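Local coordinates for protein cytolethal distending toxin subunit B (Escherichia coli, PDB 2F1N) that nicks DNA as the endonuclease subunit of a tripartite toxin and very probably causes the DNA damage that induces G2/M arrest and distension of intoxicated cells, at residues 17-22 against 46-51; 50-55 against 109-114; 115-120 against 134-139; 144-149 against 184-189. One frame throughout, in Å; residues are numbered along the deposited sequence.

The four contacts follow the two-sheet core of the DNase I-like fold. Interactions 1 and 2 share strand 50-56, with centres about 8 Å apart, and lie in one sheet. Interactions 3 and 4 lie in the other, about 20 Å apart centre to centre, joined where Thr145 N meets Leu134 O at 2.9 Å. Across the interface, Ile50 CD1 rests on Ile138 CD1 at 3.7 Å, and Thr145 OG1 bonds to Val53 O at 3.1 Å. Asn22, Glu55, His147, Asp185 and Asn187 gather at one end of the sandwich, where DNase I relatives hold their active site. Asn22 ND2 reaches Asp185 OD2 at 3.0 Å, tying interaction 1 to interaction 4.

Interaction 1 (17-22 against 46-51)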
loop_
_atom_site.group_PDB
_atom_site.type_symbol
_atom_site.label_atom_id
_atom_site.label_comp_id
_atom_site.label_asym_id
_atom_site.label_seq_id
_atom_site.Cartn_x
_atom_site.Cartn_y
_atom_site.Cartn_z
ATOM N N ARG A 17 9.034 1.308 8.986
ATOM C CA ARG A 17 9.264 2.178 7.818
ATOM C C ARG A 17 8.439 1.545 6.706
ATOM O O ARG A 17 8.593 0.364 6.431
ATOM C CB ARG A 17 10.728 2.149 7.385
ATOM C CG ARG A 17 11.675 2.883 8.293
ATOM C CD ARG A 17 13.124 2.815 7.819
ATOM N NE ARG A 17 13.290 2.954 6.356
ATOM C CZ ARG A 17 13.356 4.122 5.725
ATOM N NH1 ARG A 17 13.278 5.249 6.427
ATOM N NH2 ARG A 17 13.514 4.181 4.405
ATOM N N VAL A 18 7.532 2.321 6.116
ATOM C CA VAL A 18 6.701 1.788 5.044
ATOM C C VAL A 18 6.815 2.725 3.844
ATOM O O VAL A 18 7.382 3.825 3.926
ATOM C CB VAL A 18 5.216 1.622 5.482
ATOM C CG1 VAL A 18 5.110 0.776 6.795
ATOM C CG2 VAL A 18 4.564 2.967 5.713
ATOM N N ALA A 19 6.311 2.284 2.701
ATOM C CA ALA A 19 6.327 3.152 1.509
ATOM C C ALA A 19 5.281 2.708 0.505
ATOM O O ALA A 19 4.659 1.656 0.647
ATOM C CB ALA A 19 7.756 3.098 0.822
ATOM N N THR A 20 5.025 3.561 -0.483
ATOM C CA THR A 20 4.096 3.222 -1.536
ATOM C C THR A 20 4.709 3.647 -2.880
ATOM O O THR A 20 5.404 4.684 -2.944
ATOM C CB THR A 20 2.749 3.924 -1.266
ATOM O OG1 THR A 20 1.857 3.657 -2.353
ATOM C CG2 THR A 20 2.889 5.464 -1.264
ATOM N N TRP A 21 4.521 2.821 -3.911
ATOM C CA TRP A 21 4.998 3.175 -5.230
ATOM C C TRP A 21 4.075 2.664 -6.342
ATOM O O TRP A 21 3.748 1.478 -6.397
ATOM C CB TRP A 21 6.418 2.570 -5.392
ATOM C CG TRP A 21 7.126 3.074 -6.648
ATOM C CD1 TRP A 21 6.956 4.290 -7.251
ATOM C CD2 TRP A 21 8.064 2.349 -7.460
ATOM N NE1 TRP A 21 7.751 4.378 -8.385
ATOM C CE2 TRP A 21 8.436 3.194 -8.530
ATOM C CE3 TRP A 21 8.644 1.067 -7.382
ATOM C CZ2 TRP A 21 9.366 2.802 -9.508
ATOM C CZ3 TRP A 21 9.545 0.669 -8.343
ATOM C CH2 TRP A 21 9.911 1.541 -9.400
ATOM N N ASN A 22 3.633 3.564 -7.222
ATOM C CA ASN A 22 2.912 3.136 -8.402
ATOM C C ASN A 22 3.990 2.981 -9.475
ATOM O O ASN A 22 4.606 3.967 -9.909
ATOM C CB ASN A 22 1.896 4.230 -8.783
ATOM C CG ASN A 22 1.144 3.951 -10.080
ATOM O OD1 ASN A 22 1.611 3.222 -10.925
ATOM N ND2 ASN A 22 -0.019 4.571 -10.242
ATOM N N ASN A 46 18.661 0.979 4.628
ATOM C CA ASN A 46 17.441 1.745 4.897
ATOM C C ASN A 46 16.205 1.091 4.277
ATOM O O ASN A 46 15.299 1.795 3.779
ATOM C CB ASN A 46 17.557 3.207 4.428
ATOM C CG ASN A 46 18.653 3.965 5.135
ATOM O OD1 ASN A 46 19.712 4.221 4.558
ATOM N ND2 ASN A 46 18.429 4.294 6.400
ATOM N N ALA A 47 16.151 -0.235 4.362
ATOM C CA ALA A 47 15.053 -1.027 3.786
ATOM C C ALA A 47 13.736 -0.656 4.397
ATOM O O ALA A 47 13.644 -0.480 5.617
ATOM C CB ALA A 47 15.285 -2.505 3.999
ATOM N N VAL A 48 12.697 -0.555 3.575
ATOM C CA VAL A 48 11.366 -0.457 4.189
ATOM C C VAL A 48 10.839 -1.842 4.573
ATOM O O VAL A 48 11.200 -2.821 3.932
ATOM C CB VAL A 48 10.374 0.318 3.311
ATOM C CG1 VAL A 48 11.027 1.637 2.797
ATOM C CG2 VAL A 48 9.881 -0.524 2.161
ATOM N N ASP A 49 10.018 -1.891 5.627
ATOM C CA ASP A 49 9.386 -3.128 6.123
ATOM C C ASP A 49 8.184 -3.537 5.270
ATOM O O ASP A 49 7.968 -4.730 5.038
ATOM C CB ASP A 49 8.927 -2.887 7.557
ATOM C CG ASP A 49 10.080 -2.472 8.448
ATOM O OD1 ASP A 49 11.113 -3.211 8.444
ATOM O OD2 ASP A 49 10.080 -1.418 9.156
ATOM N N ILE A 50 7.409 -2.545 4.829
ATOM C CA ILE A 50 6.212 -2.822 4.035
ATOM C C ILE A 50 6.236 -1.868 2.855
ATOM O O ILE A 50 6.428 -0.667 3.029
ATOM C CB ILE A 50 4.941 -2.655 4.873
ATOM C CG1 ILE A 50 4.889 -3.803 5.904
ATOM C CG2 ILE A 50 3.682 -2.798 3.976
ATOM C CD1 ILE A 50 4.072 -3.556 7.068
ATOM N N LEU A 51 6.093 -2.415 1.650
ATOM C CA LEU A 51 5.908 -1.607 0.467
ATOM C C LEU A 51 4.537 -1.923 -0.191
ATOM O O LEU A 51 4.243 -3.077 -0.546
ATOM C CB LEU A 51 7.038 -1.875 -0.566
ATOM C CG LEU A 51 6.911 -1.175 -1.926
ATOM C CD1 LEU A 51 7.005 0.374 -1.775
ATOM C CD2 LEU A 51 7.938 -1.741 -2.909
#
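Ala19 and Leu51 pair in parallel, as do Val18 and Ile50, in a beta-alpha-beta unit of the DNase I-like fold; helix 31-42 connects the two strands and packs on the face of Ala19 and Leu51, where it touches Val48 and Leu51. The tight part is this strand pair. Ala19 N donates to Ile50 O at 3.0 Å, nearly along the C=O axis, and the same oxygen also receives the CA-H of Val18. On one face Val18 and Ile50 run alongside each other in the same sense, with Val18 CG1 3.9 Å from Ile50 CB; this face packs on strands 141-147 and 179-183 of the second sheet. On the other face Leu51 has CG anti to the backbone N (chi1 175°), and its CD1 comes to 3.8 Å from Ala19 CB. Val48 CG1 touches the same methyl at 4.1 Å, roughly at right angles to the Leu51 contact.

The loose part lies at Arg17, ahead of the strand. Its side chain crosses that of Val48 at about a right angle and bends at chi3 (40°), which brings the guanidinium towards the exposed loop residue Asn46. There NH2 makes a weak bond of 3.0 Å to Asn46 O. The backbone of Arg17 is held more firmly, since Asp49 engages it twice: Asp49 N donates to Arg17 O at 2.8 Å, and Asp49 OD2 accepts from Arg17 N. The other carboxylate oxygen, OD1, takes a hydrogen bond from Asn114. OD2 meets Arg17 N on its anti side, 2.9 Å away and 23° out of the carboxylate plane.

Interaction 2 (50-55 against 109-114); sequences ILAVQE and LALVSN
Val53 O is gripped from two directions: Ala110 N donates to it at 3.0 Å, tilted 33° from the carbonyl plane, and Thr145 OG1 of the facing sheet also bonds to it. The reciprocal bond, Val53 N to Ala110 O, measures 2.8 Å and completes a hydrogen-bonded antiparallel pair. In one further such pair, Leu51 N donates to Val112 O at 2.9 Å and Val112 N to Leu51 O at 2.8 Å, both donors in the carbonyl planes. Between and beside these lie the non-hydrogen-bonded pairs Ala52 with Leu111 and Ile50 with Ser113. The short strands run 170° apart in direction, with axes 4.7 Å from each other at closest approach.

On one face the branch end of Leu111 reaches two residues. Its CG stands anti to the carbonyl carbon (chi1 -77°), and CD2 turns back over the neighbouring strand, 4.0 Å from both Ile50 CG2 and Ala52 CB. On the opposite face the contact is closer to the backbone: Val53 CB meets Ala110 CB at 4.1 Å, and the CG2 methyls of Val53 and Val112 approach tip to tip.

The pair lies in the interior of the larger sheet, strand 50-56 between strands 18-25 and 109-113. Leu111 packs on strand 133-138, and Ile50 and Ala52 on strand 141-147, all in the second sheet, whereas Leu51 on the other face leans on helix 31-42.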
loop_
_atom_site.group_PDB
_atom_site.type_symbol
_atom_site.label_atom_id
_atom_site.label_comp_id
_atom_site.label_asym_id
_atom_site.label_seq_id
_atom_site.Cartn_x
_atom_site.Cartn_y
_atom_site.Cartn_z
ATOM N N ILE A 50 7.409 -2.545 4.829
ATOM C CA ILE A 50 6.212 -2.822 4.035
ATOM C C ILE A 50 6.236 -1.868 2.855
ATOM O O ILE A 50 6.428 -0.667 3.029
ATOM C CB ILE A 50 4.941 -2.655 4.873
ATOM C CG1 ILE A 50 4.889 -3.803 5.904
ATOM C CG2 ILE A 50 3.682 -2.798 3.976
ATOM C CD1 ILE A 50 4.072 -3.556 7.068
ATOM N N LEU A 51 6.093 -2.415 1.650
ATOM C CA LEU A 51 5.908 -1.607 0.467
ATOM C C LEU A 51 4.537 -1.923 -0.191
ATOM O O LEU A 51 4.243 -3.077 -0.546
ATOM C CB LEU A 51 7.038 -1.875 -0.566
ATOM C CG LEU A 51 6.911 -1.175 -1.926
ATOM C CD1 LEU A 51 7.005 0.374 -1.775
ATOM C CD2 LEU A 51 7.938 -1.741 -2.909
ATOM N N ALA A 52 3.744 -0.862 -0.412
ATOM C CA ALA A 52 2.507 -0.976 -1.153
ATOM C C ALA A 52 2.828 -0.628 -2.599
ATOM O O ALA A 52 3.507 0.376 -2.882
ATOM C CB ALA A 52 1.423 -0.013 -0.598
ATOM N N VAL A 53 2.326 -1.442 -3.500
ATOM C CA VAL A 53 2.600 -1.249 -4.945
ATOM C C VAL A 53 1.284 -1.147 -5.728
ATOM O O VAL A 53 0.313 -1.927 -5.470
ATOM C CB VAL A 53 3.441 -2.448 -5.498
ATOM C CG1 VAL A 53 3.892 -2.177 -7.000
ATOM C CG2 VAL A 53 4.660 -2.732 -4.604
ATOM N N GLN A 54 1.247 -0.193 -6.690
ATOM C CA GLN A 54 0.130 -0.089 -7.638
ATOM C C GLN A 54 0.668 -0.233 -9.088
ATOM O O GLN A 54 1.872 -0.085 -9.297
ATOM C CB GLN A 54 -0.639 1.257 -7.495
ATOM C CG GLN A 54 -1.075 1.484 -5.990
ATOM C CD GLN A 54 0.055 2.118 -5.200
ATOM O OE1 GLN A 54 0.808 2.955 -5.732
ATOM N NE2 GLN A 54 0.243 1.665 -3.931
ATOM N N GLU A 55 -0.223 -0.580 -10.018
ATOM C CA GLU A 55 0.168 -0.941 -11.417
ATOM C C GLU A 55 1.359 -1.899 -11.355
ATOM O O GLU A 55 2.400 -1.690 -11.999
ATOM C CB GLU A 55 0.483 0.323 -12.225
ATOM C CG GLU A 55 -0.716 1.273 -12.222
ATOM C CD GLU A 55 -0.570 2.468 -13.165
ATOM O OE1 GLU A 55 0.119 2.370 -14.224
ATOM O OE2 GLU A 55 -1.236 3.465 -12.846
ATOM N N LEU A 109 -2.246 -5.011 -8.067
ATOM C CA LEU A 109 -1.844 -4.492 -6.747
ATOM C C LEU A 109 -0.953 -5.459 -6.015
ATOM O O LEU A 109 -1.073 -6.680 -6.191
ATOM C CB LEU A 109 -3.076 -4.278 -5.861
ATOM C CG LEU A 109 -4.016 -3.170 -6.307
ATOM C CD1 LEU A 109 -5.351 -3.412 -5.563
ATOM C CD2 LEU A 109 -3.448 -1.811 -6.076
ATOM N N ALA A 110 -0.051 -4.904 -5.196
ATOM C CA ALA A 110 0.756 -5.771 -4.298
ATOM C C ALA A 110 1.128 -5.097 -2.993
ATOM O O ALA A 110 1.178 -3.870 -2.895
ATOM C CB ALA A 110 2.076 -6.275 -5.022
ATOM N N LEU A 111 1.396 -5.943 -2.009
ATOM C CA LEU A 111 2.112 -5.544 -0.787
ATOM C C LEU A 111 3.305 -6.471 -0.636
ATOM O O LEU A 111 3.192 -7.704 -0.802
ATOM C CB LEU A 111 1.173 -5.675 0.392
ATOM C CG LEU A 111 0.112 -4.609 0.590
ATOM C CD1 LEU A 111 -1.036 -5.200 1.455
ATOM C CD2 LEU A 111 0.772 -3.419 1.332
ATOM N N VAL A 112 4.452 -5.898 -0.292
ATOM C CA VAL A 112 5.654 -6.669 -0.034
ATOM C C VAL A 112 6.020 -6.433 1.436
ATOM O O VAL A 112 6.001 -5.270 1.900
ATOM C CB VAL A 112 6.813 -6.172 -0.900
ATOM C CG1 VAL A 112 8.009 -7.170 -0.828
ATOM C CG2 VAL A 112 6.323 -6.008 -2.368
ATOM N N SER A 113 6.302 -7.507 2.141
ATOM C CA SER A 113 6.604 -7.363 3.580
ATOM C C SER A 113 7.736 -8.240 4.045
ATOM O O SER A 113 7.843 -9.372 3.637
ATOM C CB SER A 113 5.391 -7.691 4.442
ATOM O OG SER A 113 4.602 -8.650 3.828
ATOM N N ASN A 114 8.547 -7.719 4.958
ATOM C CA ASN A 114 9.647 -8.562 5.488
ATOM C C ASN A 114 9.220 -9.498 6.624
ATOM O O ASN A 114 10.067 -10.237 7.174
ATOM C CB ASN A 114 10.845 -7.713 5.913
ATOM C CG ASN A 114 10.515 -6.670 6.949
ATOM O OD1 ASN A 114 9.487 -6.701 7.608
ATOM N ND2 ASN A 114 11.468 -5.753 7.146
#

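Interaction 3 (115-120 against 134-139)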
loop_
_atom_site.group_PDB
_atom_site.type_symbol
_atom_site.label_atom_id
_atom_site.label_comp_id
_atom_site.label_asym_id
_atom_site.label_seq_id
_atom_site.Cartn_x
_atom_site.Cartn_y
_atom_site.Cartn_z
ATOM N N ARG A 115 7.922 -9.493 6.923
ATOM C CA ARG A 115 7.322 -10.451 7.846
ATOM C C ARG A 115 6.125 -11.118 7.154
ATOM O O ARG A 115 5.363 -10.441 6.472
ATOM C CB ARG A 115 6.855 -9.723 9.128
ATOM C CG ARG A 115 8.017 -9.117 9.936
ATOM C CD ARG A 115 7.653 -8.575 11.353
ATOM N NE ARG A 115 7.274 -9.620 12.333
ATOM C CZ ARG A 115 7.892 -9.878 13.515
ATOM N NH1 ARG A 115 8.967 -9.198 13.914
ATOM N NH2 ARG A 115 7.425 -10.847 14.310
ATOM N N ARG A 116 5.930 -12.409 7.355
ATOM C CA ARG A 116 4.690 -13.016 6.904
ATOM C C ARG A 116 3.466 -12.324 7.470
ATOM O O ARG A 116 3.404 -12.023 8.689
ATOM C CB ARG A 116 4.669 -14.506 7.264
ATOM C CG ARG A 116 3.354 -15.287 6.970
ATOM C CD ARG A 116 3.413 -16.753 7.574
ATOM N NE ARG A 116 2.260 -17.599 7.194
ATOM C CZ ARG A 116 1.048 -17.603 7.771
ATOM N NH1 ARG A 116 0.767 -16.813 8.802
ATOM N NH2 ARG A 116 0.104 -18.398 7.279
ATOM N N ALA A 117 2.453 -12.131 6.636
ATOM C CA ALA A 117 1.220 -11.524 7.119
ATOM C C ALA A 117 0.550 -12.459 8.126
ATOM O O ALA A 117 0.431 -13.665 7.875
ATOM C CB ALA A 117 0.244 -11.331 5.924
ATOM N N ASP A 118 0.126 -11.927 9.270
ATOM C CA ASP A 118 -0.723 -12.734 10.171
ATOM C C ASP A 118 -2.102 -12.999 9.610
ATOM O O ASP A 118 -2.729 -14.040 9.883
ATOM C CB ASP A 118 -0.815 -12.069 11.556
ATOM C CG ASP A 118 0.564 -11.955 12.203
ATOM O OD1 ASP A 118 1.389 -12.882 12.038
ATOM O OD2 ASP A 118 0.933 -10.984 12.881
ATOM N N GLU A 119 -2.592 -12.033 8.850
ATOM C CA GLU A 119 -3.936 -12.116 8.270
ATOM C C GLU A 119 -3.897 -11.314 6.961
ATOM O O GLU A 119 -3.136 -10.352 6.829
ATOM C CB GLU A 119 -4.978 -11.550 9.273
ATOM C CG GLU A 119 -6.436 -11.805 8.973
ATOM C CD GLU A 119 -7.355 -11.411 10.121
ATOM O OE1 GLU A 119 -6.949 -10.676 11.069
ATOM O OE2 GLU A 119 -8.502 -11.844 10.043
ATOM N N VAL A 120 -4.679 -11.766 5.993
ATOM C CA VAL A 120 -4.804 -11.023 4.727
ATOM C C VAL A 120 -6.232 -10.539 4.543
ATOM O O VAL A 120 -7.176 -11.339 4.691
ATOM C CB VAL A 120 -4.404 -11.902 3.546
ATOM C CG1 VAL A 120 -4.382 -11.011 2.214
ATOM C CG2 VAL A 120 -3.053 -12.521 3.824
ATOM N N LEU A 134 -6.338 -4.266 -0.966
ATOM C CA LEU A 134 -5.625 -5.460 -0.518
ATOM C C LEU A 134 -4.874 -5.022 0.717
ATOM O O LEU A 134 -4.198 -4.010 0.670
ATOM C CB LEU A 134 -4.669 -5.923 -1.614
ATOM C CG LEU A 134 -3.528 -6.903 -1.259
ATOM C CD1 LEU A 134 -4.153 -8.247 -0.879
ATOM C CD2 LEU A 134 -2.549 -7.033 -2.467
ATOM N N GLY A 135 -4.986 -5.790 1.801
ATOM C CA GLY A 135 -4.302 -5.404 3.037
ATOM C C GLY A 135 -3.701 -6.610 3.758
ATOM O O GLY A 135 -4.141 -7.746 3.538
ATOM N N ILE A 136 -2.703 -6.351 4.628
ATOM C CA ILE A 136 -2.197 -7.402 5.518
ATOM C C ILE A 136 -2.209 -6.874 6.961
ATOM O O ILE A 136 -2.058 -5.682 7.193
ATOM C CB ILE A 136 -0.762 -7.860 5.143
ATOM C CG1 ILE A 136 0.244 -6.721 5.265
ATOM C CG2 ILE A 136 -0.795 -8.437 3.656
ATOM C CD1 ILE A 136 1.678 -7.143 4.980
ATOM N N ARG A 137 -2.341 -7.784 7.903
ATOM C CA ARG A 137 -2.208 -7.446 9.325
ATOM C C ARG A 137 -0.923 -8.083 9.832
ATOM O O ARG A 137 -0.666 -9.266 9.541
ATOM C CB ARG A 137 -3.414 -7.995 10.114
ATOM C CG ARG A 137 -3.319 -7.619 11.644
ATOM C CD ARG A 137 -4.489 -8.152 12.459
ATOM N NE ARG A 137 -4.611 -9.616 12.376
ATOM C CZ ARG A 137 -3.861 -10.489 13.083
ATOM N NH1 ARG A 137 -2.898 -10.054 13.899
ATOM N NH2 ARG A 137 -4.040 -11.805 12.929
ATOM N N ILE A 138 -0.109 -7.306 10.565
ATOM C CA ILE A 138 1.052 -7.854 11.265
ATOM C C ILE A 138 0.842 -7.385 12.693
ATOM O O ILE A 138 0.868 -6.170 12.960
ATOM C CB ILE A 138 2.341 -7.299 10.689
ATOM C CG1 ILE A 138 2.531 -7.843 9.249
ATOM C CG2 ILE A 138 3.566 -7.746 11.522
ATOM C CD1 ILE A 138 3.421 -6.964 8.470
ATOM N N GLY A 139 0.578 -8.322 13.594
ATOM C CA GLY A 139 0.287 -7.905 14.979
ATOM C C GLY A 139 -0.940 -7.009 15.031
ATOM O O GLY A 139 -2.003 -7.311 14.467
HETATM O O HOH W 1 -0.896 -11.602 15.212
#
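Opposite Arg137 the other strand places two residues, Asp118 and Glu119, in a classic beta bulge at the open end of the hairpin formed by strands 119-123 and 133-138. Among the backbone bonds, Arg137 O takes Asp118 N at 2.8 Å and, weakly, Glu119 N at 3.4 Å, the double reception that marks the bulge. Arg137 N returns a sound bond to Glu119 O at 2.9 Å.

The charged side chains of Glu119 and Arg137 share one face of the sheet, with Asp118 beside them. The Arg137 chain leaves with CG anti to the backbone N, and the bend at chi3 (58°) turns the guanidinium back to Glu119 and over Asp118 CB. Its NE makes a salt bridge of 2.9 Å to Glu119 OE1, which sits on the edge of the guanidinium and uses its anti lone pair. Carboxylate and guanidinium are nevertheless turned 79° against each other, a single-point contact rather than a two-pronged one. His175 also bonds to OE1, giving that oxygen a second partner. Asp118 OD2 reaches past the guanidinium to Gly139 N at 2.8 Å, again through the anti lone pair.

Apolar contacts occupy the other face. Ala117 CB presses on Ile136 CB at 3.7 Å, and Val120 CG1 meets Leu134 CD1; Ile136 and Leu134 also pack on Leu111 of the facing sheet. Towards solvent, Arg115 CD lies against Ile138 CG2.

In-segment and water-mediated bonds finish the account: Arg137 NH1 is held in plane by Gly139 O at 2.9 Å and also donates to a water at 2.9 Å, which in turn gives a weak bond to Asp118 OD2.

Interaction 4 (144-149 against 184-189); sequences FTAHAI and GDFNRE
His147 and Asp185 stand side by side as a parallel bridge pair, where strand 141-147 meets the loop that follows strand 179-183 in the smaller sheet of the DNase I-like fold. Both lie on the same sheet face and both have CG anti to the backbone N (chi1 -177° in His147), which sends them the same way, with ring and carboxylate only 22° apart in plane. They do not bond directly: Asp185 OD2 lies 3.8 Å from His147 NE2, and Asn22 of the larger sheet donates to that oxygen.

Two backbone bonds set this register, Asp185 N to Ala146 O at 3.1 Å and Ala148 N to Asp185 O at 2.9 Å. Ala148 CB presses on Phe186 O at 3.3 Å.

Asn187 has a positive phi, and its side chain turns back over Ala148 and Ile149. There CB rests near Ile149 O, and ND2 donates to Ala148 O at 3.0 Å. That oxygen lies in the amide plane of Asn187, although the donor stands above the carbonyl plane. The amide is turned 32° against the His147 ring. The sequence GDFN and the grouping of His147, Asp185 and Asn187 match the active-site motif of DNase I relatives, consistent with a role in DNA cleavage. A water at the edge of the imidazole lies 2.9 Å from His147 NE2 and accepts from Asn187 ND2 at 3.0 Å.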
loop_
_atom_site.group_PDB
_atom_site.type_symbol
_atom_site.label_atom_id
_atom_site.label_comp_id
_atom_site.label_asym_id
_atom_site.label_seq_id
_atom_site.Cartn_x
_atom_site.Cartn_y
_atom_site.Cartn_z
ATOM N N PHE A 144 -2.693 -1.391 3.926
ATOM C CA PHE A 144 -3.392 -1.602 2.647
ATOM C C PHE A 144 -2.665 -0.918 1.520
ATOM O O PHE A 144 -2.009 0.108 1.712
ATOM C CB PHE A 144 -4.819 -1.039 2.683
ATOM C CG PHE A 144 -5.758 -1.824 3.588
ATOM C CD1 PHE A 144 -5.664 -1.710 4.962
ATOM C CD2 PHE A 144 -6.622 -2.766 3.045
ATOM C CE1 PHE A 144 -6.534 -2.470 5.827
ATOM C CE2 PHE A 144 -7.478 -3.519 3.855
ATOM C CZ PHE A 144 -7.418 -3.397 5.252
ATOM N N THR A 145 -2.755 -1.537 0.339
ATOM C CA THR A 145 -2.442 -0.809 -0.891
ATOM C C THR A 145 -3.721 -0.401 -1.668
ATOM O O THR A 145 -4.664 -1.176 -1.753
ATOM C CB THR A 145 -1.466 -1.639 -1.756
ATOM O OG1 THR A 145 -1.168 -0.904 -2.979
ATOM C CG2 THR A 145 -2.108 -3.005 -2.225
ATOM N N ALA A 146 -3.753 0.840 -2.165
ATOM C CA ALA A 146 -4.959 1.380 -2.828
ATOM C C ALA A 146 -4.590 2.077 -4.119
ATOM O O ALA A 146 -3.497 2.680 -4.241
ATOM C CB ALA A 146 -5.689 2.365 -1.962
ATOM N N HIS A 147 -5.491 1.952 -5.099
ATOM C CA HIS A 147 -5.274 2.682 -6.339
ATOM C C HIS A 147 -6.610 3.227 -6.824
ATOM O O HIS A 147 -7.366 2.542 -7.521
ATOM C CB HIS A 147 -4.647 1.782 -7.391
ATOM C CG HIS A 147 -4.341 2.513 -8.666
ATOM N ND1 HIS A 147 -4.038 1.844 -9.836
ATOM C CD2 HIS A 147 -4.307 3.843 -8.954
ATOM C CE1 HIS A 147 -3.830 2.736 -10.798
ATOM N NE2 HIS A 147 -3.990 3.958 -10.294
ATOM N N ALA A 148 -6.901 4.475 -6.465
ATOM C CA ALA A 148 -8.179 5.095 -6.795
ATOM C C ALA A 148 -8.201 5.431 -8.272
ATOM O O ALA A 148 -7.151 5.510 -8.876
ATOM C CB ALA A 148 -8.381 6.367 -5.938
ATOM N N ILE A 149 -9.401 5.622 -8.831
ATOM C CA ILE A 149 -9.547 5.826 -10.280
ATOM C C ILE A 149 -9.053 7.198 -10.656
ATOM O O ILE A 149 -9.275 8.169 -9.914
ATOM C CB ILE A 149 -11.013 5.671 -10.674
ATOM C CG1 ILE A 149 -11.510 4.254 -10.373
ATOM C CG2 ILE A 149 -11.196 6.015 -12.239
ATOM C CD1 ILE A 149 -13.063 4.184 -10.312
ATOM N N GLY A 184 -1.194 4.523 -0.905
ATOM C CA GLY A 184 -1.487 4.336 -2.315
ATOM C C GLY A 184 -1.556 5.565 -3.133
ATOM O O GLY A 184 -1.139 6.647 -2.680
ATOM N N ASP A 185 -1.986 5.339 -4.381
ATOM C CA ASP A 185 -2.212 6.409 -5.328
ATOM C C ASP A 185 -3.687 6.739 -5.240
ATOM O O ASP A 185 -4.568 6.040 -5.768
ATOM C CB ASP A 185 -1.803 5.937 -6.741
ATOM C CG ASP A 185 -2.036 6.976 -7.801
ATOM O OD1 ASP A 185 -2.596 8.092 -7.527
ATOM O OD2 ASP A 185 -1.725 6.703 -8.986
ATOM N N PHE A 186 -3.951 7.849 -4.566
ATOM C CA PHE A 186 -5.331 8.267 -4.346
ATOM C C PHE A 186 -5.895 9.096 -5.484
ATOM O O PHE A 186 -7.098 9.369 -5.533
ATOM C CB PHE A 186 -5.433 9.023 -3.023
ATOM C CG PHE A 186 -5.207 8.153 -1.828
ATOM C CD1 PHE A 186 -6.241 7.339 -1.347
ATOM C CD2 PHE A 186 -3.964 8.122 -1.188
ATOM C CE1 PHE A 186 -6.013 6.490 -0.229
ATOM C CE2 PHE A 186 -3.731 7.298 -0.053
ATOM C CZ PHE A 186 -4.768 6.492 0.419
ATOM N N ASN A 187 -5.011 9.523 -6.392
ATOM C CA ASN A 187 -5.436 10.238 -7.614
ATOM C C ASN A 187 -6.251 11.507 -7.353
ATOM O O ASN A 187 -7.013 11.946 -8.209
ATOM C CB ASN A 187 -6.171 9.296 -8.603
ATOM C CG ASN A 187 -5.265 8.822 -9.720
ATOM O OD1 ASN A 187 -4.493 9.620 -10.301
ATOM N ND2 ASN A 187 -5.304 7.543 -10.016
ATOM N N ARG A 188 -6.017 12.101 -6.186
ATOM C CA ARG A 188 -6.465 13.449 -5.789
ATOM C C ARG A 188 -5.501 13.929 -4.711
ATOM O O ARG A 188 -4.831 13.105 -4.064
ATOM C CB ARG A 188 -7.925 13.444 -5.317
ATOM C CG ARG A 188 -8.185 12.615 -4.063
ATOM C CD ARG A 188 -9.599 12.953 -3.506
ATOM N NE ARG A 188 -10.678 12.414 -4.315
ATOM C CZ ARG A 188 -11.974 12.773 -4.166
ATOM N NH1 ARG A 188 -12.306 13.739 -3.293
ATOM N NH2 ARG A 188 -12.938 12.202 -4.879
ATOM N N GLU A 189 -5.414 15.259 -4.519
ATOM C CA GLU A 189 -4.462 15.829 -3.605
ATOM C C GLU A 189 -4.954 15.578 -2.160
ATOM O O GLU A 189 -6.113 15.343 -1.967
ATOM C CB GLU A 189 -4.298 17.347 -3.908
ATOM C CG GLU A 189 -2.858 17.765 -4.079
ATOM C CD GLU A 189 -2.369 17.646 -5.497
ATOM O OE1 GLU A 189 -3.092 17.092 -6.339
ATOM O OE2 GLU A 189 -1.261 18.152 -5.770
HETATM O O HOH W 2 -3.794 6.172 -12.153
#